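Local coordinates for protein zinc chaperone AztD (Citrobacter koseri, PDB 6CMK) that acts as a periplasmic zinc chaperone, binding zinc ions and handing one directly to the solute-binding protein AztC of a zinc transport system, at residues 348-360 with 388-400. Residues are numbered along the deposited sequence; the frame is centred on the assembly and turned at random.
Sequences WNDPRPRIAVADN and VEGQPFNIVAVGG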
loop_
_atom_site.group_PDB
_atom_site.type_symbol
_atom_site.label_atom_id
_atom_site.label_comp_id
_atom_site.label_asym_id
_atom_site.label_seq_id
_atom_site.Cartn_x
_atom_site.Cartn_y
_atom_site.Cartn_z
ATOM N N TRP B 348 32.094 21.856 -6.384
ATOM C CA TRP B 348 31.075 21.110 -5.655
ATOM C C TRP B 348 29.674 21.684 -5.838
ATOM O O TRP B 348 28.693 21.010 -5.505
ATOM C CB TRP B 348 31.422 21.073 -4.165
ATOM C CG TRP B 348 32.886 20.898 -3.885
ATOM C CD1 TRP B 348 33.841 21.875 -3.874
ATOM C CD2 TRP B 348 33.561 19.675 -3.562
ATOM N NE1 TRP B 348 35.068 21.334 -3.571
ATOM C CE2 TRP B 348 34.923 19.986 -3.375
ATOM C CE3 TRP B 348 33.146 18.347 -3.416
ATOM C CZ2 TRP B 348 35.873 19.018 -3.048
ATOM C CZ3 TRP B 348 34.091 17.388 -3.092
ATOM C CH2 TRP B 348 35.438 17.729 -2.913
ATOM N N ASN B 349 29.552 22.901 -6.363
ATOM C CA ASN B 349 28.265 23.584 -6.408
ATOM C C ASN B 349 27.537 23.446 -7.741
ATOM O O ASN B 349 26.341 23.752 -7.808
ATOM C CB ASN B 349 28.452 25.072 -6.092
ATOM C CG ASN B 349 29.041 25.306 -4.714
ATOM O OD1 ASN B 349 29.056 24.408 -3.875
ATOM N ND2 ASN B 349 29.525 26.522 -4.472
ATOM N N ASP B 350 28.208 22.988 -8.792
ATOM C CA ASP B 350 27.614 23.009 -10.118
ATOM C C ASP B 350 26.556 21.912 -10.267
ATOM O O ASP B 350 26.616 20.885 -9.585
ATOM C CB ASP B 350 28.698 22.834 -11.178
ATOM C CG ASP B 350 29.564 24.069 -11.329
ATOM O OD1 ASP B 350 29.023 25.129 -11.709
ATOM O OD2 ASP B 350 30.780 23.984 -11.052
ATOM N N PRO B 351 25.574 22.112 -11.149
ATOM C CA PRO B 351 24.587 21.056 -11.418
ATOM C C PRO B 351 25.262 19.775 -11.888
ATOM O O PRO B 351 26.237 19.807 -12.638
ATOM C CB PRO B 351 23.723 21.662 -12.531
ATOM C CG PRO B 351 24.606 22.678 -13.182
ATOM C CD PRO B 351 25.399 23.260 -12.055
ATOM N N ARG B 352 24.742 18.628 -11.477
ATOM C CA ARG B 352 25.110 17.234 -11.653
ATOM C C ARG B 352 23.885 16.359 -11.819
ATOM O O ARG B 352 22.782 16.728 -11.406
ATOM C CB ARG B 352 25.963 16.723 -10.487
ATOM C CG ARG B 352 27.211 17.552 -10.313
ATOM C CD ARG B 352 28.362 16.766 -9.735
ATOM N NE ARG B 352 29.481 17.663 -9.477
ATOM C CZ ARG B 352 29.497 18.555 -8.493
ATOM N NH1 ARG B 352 28.459 18.661 -7.666
ATOM N NH2 ARG B 352 30.547 19.342 -8.333
ATOM N N PRO B 353 24.057 15.182 -12.414
ATOM C CA PRO B 353 22.930 14.264 -12.623
ATOM C C PRO B 353 22.185 13.879 -11.350
ATOM O O PRO B 353 22.755 13.799 -10.260
ATOM C CB PRO B 353 23.608 13.049 -13.257
ATOM C CG PRO B 353 24.727 13.661 -14.040
ATOM C CD PRO B 353 25.261 14.731 -13.133
ATOM N N ARG B 354 20.887 13.616 -11.524
ATOM C CA ARG B 354 20.010 13.072 -10.496
ATOM C C ARG B 354 19.217 11.924 -11.110
ATOM O O ARG B 354 18.897 11.951 -12.305
ATOM C CB ARG B 354 19.057 14.152 -9.938
ATOM C CG ARG B 354 19.779 15.333 -9.250
ATOM C CD ARG B 354 20.415 14.822 -7.970
ATOM N NE ARG B 354 21.042 15.851 -7.144
ATOM C CZ ARG B 354 22.336 16.138 -7.125
ATOM N NH1 ARG B 354 23.186 15.498 -7.916
ATOM N NH2 ARG B 354 22.783 17.081 -6.303
ATOM N N ILE B 355 18.923 10.907 -10.284
ATOM C CA ILE B 355 18.247 9.677 -10.698
ATOM C C ILE B 355 16.793 9.701 -10.235
ATOM O O ILE B 355 16.499 10.091 -9.099
ATOM C CB ILE B 355 18.929 8.422 -10.109
ATOM C CG1 ILE B 355 20.460 8.465 -10.159
ATOM C CG2 ILE B 355 18.408 7.180 -10.805
ATOM C CD1 ILE B 355 21.088 7.450 -9.181
ATOM N N ALA B 356 15.888 9.233 -11.094
ATOM C CA ALA B 356 14.539 8.846 -10.684
ATOM C C ALA B 356 14.175 7.509 -11.315
ATOM O O ALA B 356 14.782 7.074 -12.290
ATOM C CB ALA B 356 13.485 9.893 -11.077
ATOM N N VAL B 357 13.156 6.857 -10.751
ATOM C CA VAL B 357 12.661 5.583 -11.271
ATOM C C VAL B 357 11.157 5.691 -11.488
ATOM O O VAL B 357 10.434 6.146 -10.600
ATOM C CB VAL B 357 12.968 4.411 -10.320
ATOM C CG1 VAL B 357 12.529 3.091 -10.961
ATOM C CG2 VAL B 357 14.446 4.358 -9.971
ATOM N N ALA B 358 10.690 5.252 -12.659
ATOM C CA ALA B 358 9.265 5.189 -12.959
ATOM C C ALA B 358 8.997 3.922 -13.754
ATOM O O ALA B 358 9.655 3.676 -14.768
ATOM C CB ALA B 358 8.786 6.407 -13.757
ATOM N N ASP B 359 8.028 3.128 -13.290
ATOM C CA ASP B 359 7.598 1.898 -13.965
ATOM C C ASP B 359 8.833 1.017 -14.144
ATOM O O ASP B 359 9.485 0.682 -13.144
ATOM C CB ASP B 359 6.857 2.268 -15.254
ATOM C CG ASP B 359 5.948 1.160 -15.746
ATOM O OD1 ASP B 359 5.600 0.269 -14.943
ATOM O OD2 ASP B 359 5.586 1.176 -16.939
ATOM N N ASN B 360 9.192 0.636 -15.362
ATOM C CA ASN B 360 10.341 -0.234 -15.585
ATOM C C ASN B 360 11.510 0.523 -16.204
ATOM O O ASN B 360 12.316 -0.051 -16.938
ATOM C CB ASN B 360 9.924 -1.414 -16.455
ATOM C CG ASN B 360 8.845 -2.256 -15.796
ATOM O OD1 ASN B 360 8.764 -2.332 -14.561
ATOM N ND2 ASN B 360 7.999 -2.881 -16.609
ATOM N N VAL B 388 15.030 18.399 -22.711
ATOM C CA VAL B 388 14.409 19.288 -21.730
ATOM C C VAL B 388 15.245 20.559 -21.712
ATOM O O VAL B 388 16.405 20.531 -21.285
ATOM C CB VAL B 388 14.343 18.674 -20.322
ATOM C CG1 VAL B 388 13.626 19.618 -19.355
ATOM C CG2 VAL B 388 13.657 17.318 -20.346
ATOM N N GLU B 389 14.667 21.668 -22.154
ATOM C CA GLU B 389 15.457 22.881 -22.277
ATOM C C GLU B 389 15.941 23.341 -20.906
ATOM O O GLU B 389 15.289 23.123 -19.881
ATOM C CB GLU B 389 14.662 23.984 -22.976
ATOM C CG GLU B 389 13.269 24.257 -22.430
ATOM C CD GLU B 389 12.500 25.234 -23.301
ATOM O OE1 GLU B 389 12.851 25.369 -24.493
ATOM O OE2 GLU B 389 11.552 25.873 -22.797
ATOM N N GLY B 390 17.127 23.941 -20.893
ATOM C CA GLY B 390 17.721 24.399 -19.657
ATOM C C GLY B 390 18.713 23.422 -19.058
ATOM O O GLY B 390 19.416 22.697 -19.768
ATOM N N GLN B 391 18.780 23.419 -17.730
ATOM C CA GLN B 391 19.646 22.532 -16.961
ATOM C C GLN B 391 18.751 21.668 -16.086
ATOM O O GLN B 391 18.610 21.920 -14.878
ATOM C CB GLN B 391 20.646 23.321 -16.125
ATOM C CG GLN B 391 21.749 23.926 -16.947
ATOM C CD GLN B 391 22.916 24.351 -16.095
ATOM O OE1 GLN B 391 24.055 23.945 -16.328
ATOM N NE2 GLN B 391 22.636 25.169 -15.089
ATOM N N PRO B 392 18.114 20.654 -16.662
ATOM C CA PRO B 392 17.283 19.764 -15.846
ATOM C C PRO B 392 18.128 19.137 -14.754
ATOM O O PRO B 392 19.194 18.576 -15.016
ATOM C CB PRO B 392 16.771 18.731 -16.854
ATOM C CG PRO B 392 17.752 18.773 -17.980
ATOM C CD PRO B 392 18.234 20.186 -18.055
ATOM N N PHE B 393 17.657 19.263 -13.518
ATOM C CA PHE B 393 18.480 18.953 -12.357
ATOM C C PHE B 393 17.757 17.989 -11.421
ATOM O O PHE B 393 17.861 16.769 -11.588
ATOM C CB PHE B 393 18.863 20.275 -11.677
ATOM C CG PHE B 393 19.752 20.130 -10.484
ATOM C CD1 PHE B 393 20.802 19.235 -10.475
ATOM C CD2 PHE B 393 19.558 20.936 -9.381
ATOM C CE1 PHE B 393 21.624 19.117 -9.366
ATOM C CE2 PHE B 393 20.372 20.829 -8.279
ATOM C CZ PHE B 393 21.406 19.923 -8.266
ATOM N N ASN B 394 17.012 18.504 -10.446
ATOM C CA ASN B 394 16.298 17.640 -9.514
ATOM C C ASN B 394 15.099 16.977 -10.182
ATOM O O ASN B 394 14.409 17.578 -11.005
ATOM C CB ASN B 394 15.818 18.433 -8.298
ATOM C CG ASN B 394 16.959 18.956 -7.454
ATOM O OD1 ASN B 394 16.988 20.134 -7.075
ATOM N ND2 ASN B 394 17.912 18.094 -7.161
ATOM N N ILE B 395 14.835 15.732 -9.800
ATOM C CA ILE B 395 13.793 14.962 -10.463
ATOM C C ILE B 395 13.134 14.025 -9.457
ATOM O O ILE B 395 13.799 13.402 -8.622
ATOM C CB ILE B 395 14.373 14.203 -11.682
ATOM C CG1 ILE B 395 13.283 13.403 -12.395
ATOM C CG2 ILE B 395 15.521 13.286 -11.266
ATOM C CD1 ILE B 395 13.743 12.864 -13.744
ATOM N N VAL B 396 11.805 13.949 -9.526
ATOM C CA VAL B 396 11.042 12.926 -8.818
ATOM C C VAL B 396 9.995 12.379 -9.777
ATOM O O VAL B 396 9.643 13.008 -10.777
ATOM C CB VAL B 396 10.373 13.435 -7.517
ATOM C CG1 VAL B 396 11.435 13.879 -6.505
ATOM C CG2 VAL B 396 9.371 14.557 -7.811
ATOM N N ALA B 397 9.506 11.179 -9.466
ATOM C CA ALA B 397 8.548 10.471 -10.308
ATOM C C ALA B 397 7.426 9.896 -9.456
ATOM O O ALA B 397 7.670 9.413 -8.350
ATOM C CB ALA B 397 9.215 9.321 -11.071
ATOM N N VAL B 398 6.206 9.922 -9.987
ATOM C CA VAL B 398 5.065 9.264 -9.353
ATOM C C VAL B 398 4.323 8.449 -10.404
ATOM O O VAL B 398 4.482 8.650 -11.610
ATOM C CB VAL B 398 4.084 10.262 -8.685
ATOM C CG1 VAL B 398 4.798 11.120 -7.648
ATOM C CG2 VAL B 398 3.370 11.132 -9.726
ATOM N N GLY B 399 3.486 7.533 -9.937
ATOM C CA GLY B 399 2.610 6.832 -10.853
ATOM C C GLY B 399 2.450 5.373 -10.489
ATOM O O GLY B 399 2.878 4.919 -9.432
ATOM N N GLY B 400 1.834 4.646 -11.411
ATOM C CA GLY B 400 1.442 3.248 -11.243
ATOM C C GLY B 400 0.375 2.895 -12.271
ATOM O O GLY B 400 0.322 3.479 -13.345
HETATM O O HOH W 1 19.973 18.232 -5.562
HETATM O O HOH W 2 14.520 10.961 -7.567
HETATM O O HOH W 3 8.807 6.559 -8.404
#
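Ala356, Ala358, Ile395 and Ala397 meet where two strands running nearly parallel (11°) pass 6.0 Å apart without a hydrogen bond between them. The alanine methyls are consistent with so close an approach: CB of Ala356 rests 3.8 Å from CG1 of Ile395, and CB of Ala397 pushes in to 3.4 Å from the carbonyl O of Val357 while also meeting CB of Ala358. In Ile395, CG1 is anti to the backbone N (chi1 -179°), which lays this branch against Ala356 and leaves CG2 to meet CB and O of Arg354.

These are the innermost strands of neighbouring blades of the beta-propeller. Strand 355-358 begins one four-stranded blade; after strand 381-387 ends that blade, the chain passes on and strand 392-403 pairs with strand 32-42 in the next, so that the two chain ends are closed together in one blade. A classic beta bulge sets Phe393 and Asn394 both opposite Ala41 in that pairing.

The bulge end is closely packed too. CB and CG of Arg354 both lie 3.3 Å from O of Phe393, and the Phe393 ring turns its edge to O of Arg352, with CD1 at 3.3 Å from this buried carbonyl oxygen, which has no hydrogen-bond partner in the model. Farther out, Gln391 OE1 touches CG of Pro351.

Water marks the looser side. One molecule donates to O of both Ile355 and Ile395, a second to O of both Val357 and Ala397. Arg354 bends at chi2 and brings its partly exposed guanidinium alongside Phe393, whose CE1 sits over the centre of one guanidinium face; the planes are 48° apart, so this is no flat stack. NH1 is held by O of Pro353, while NE reaches a water that also accepts from ND2 of Asn394, whose OD1 pairs with Asn69.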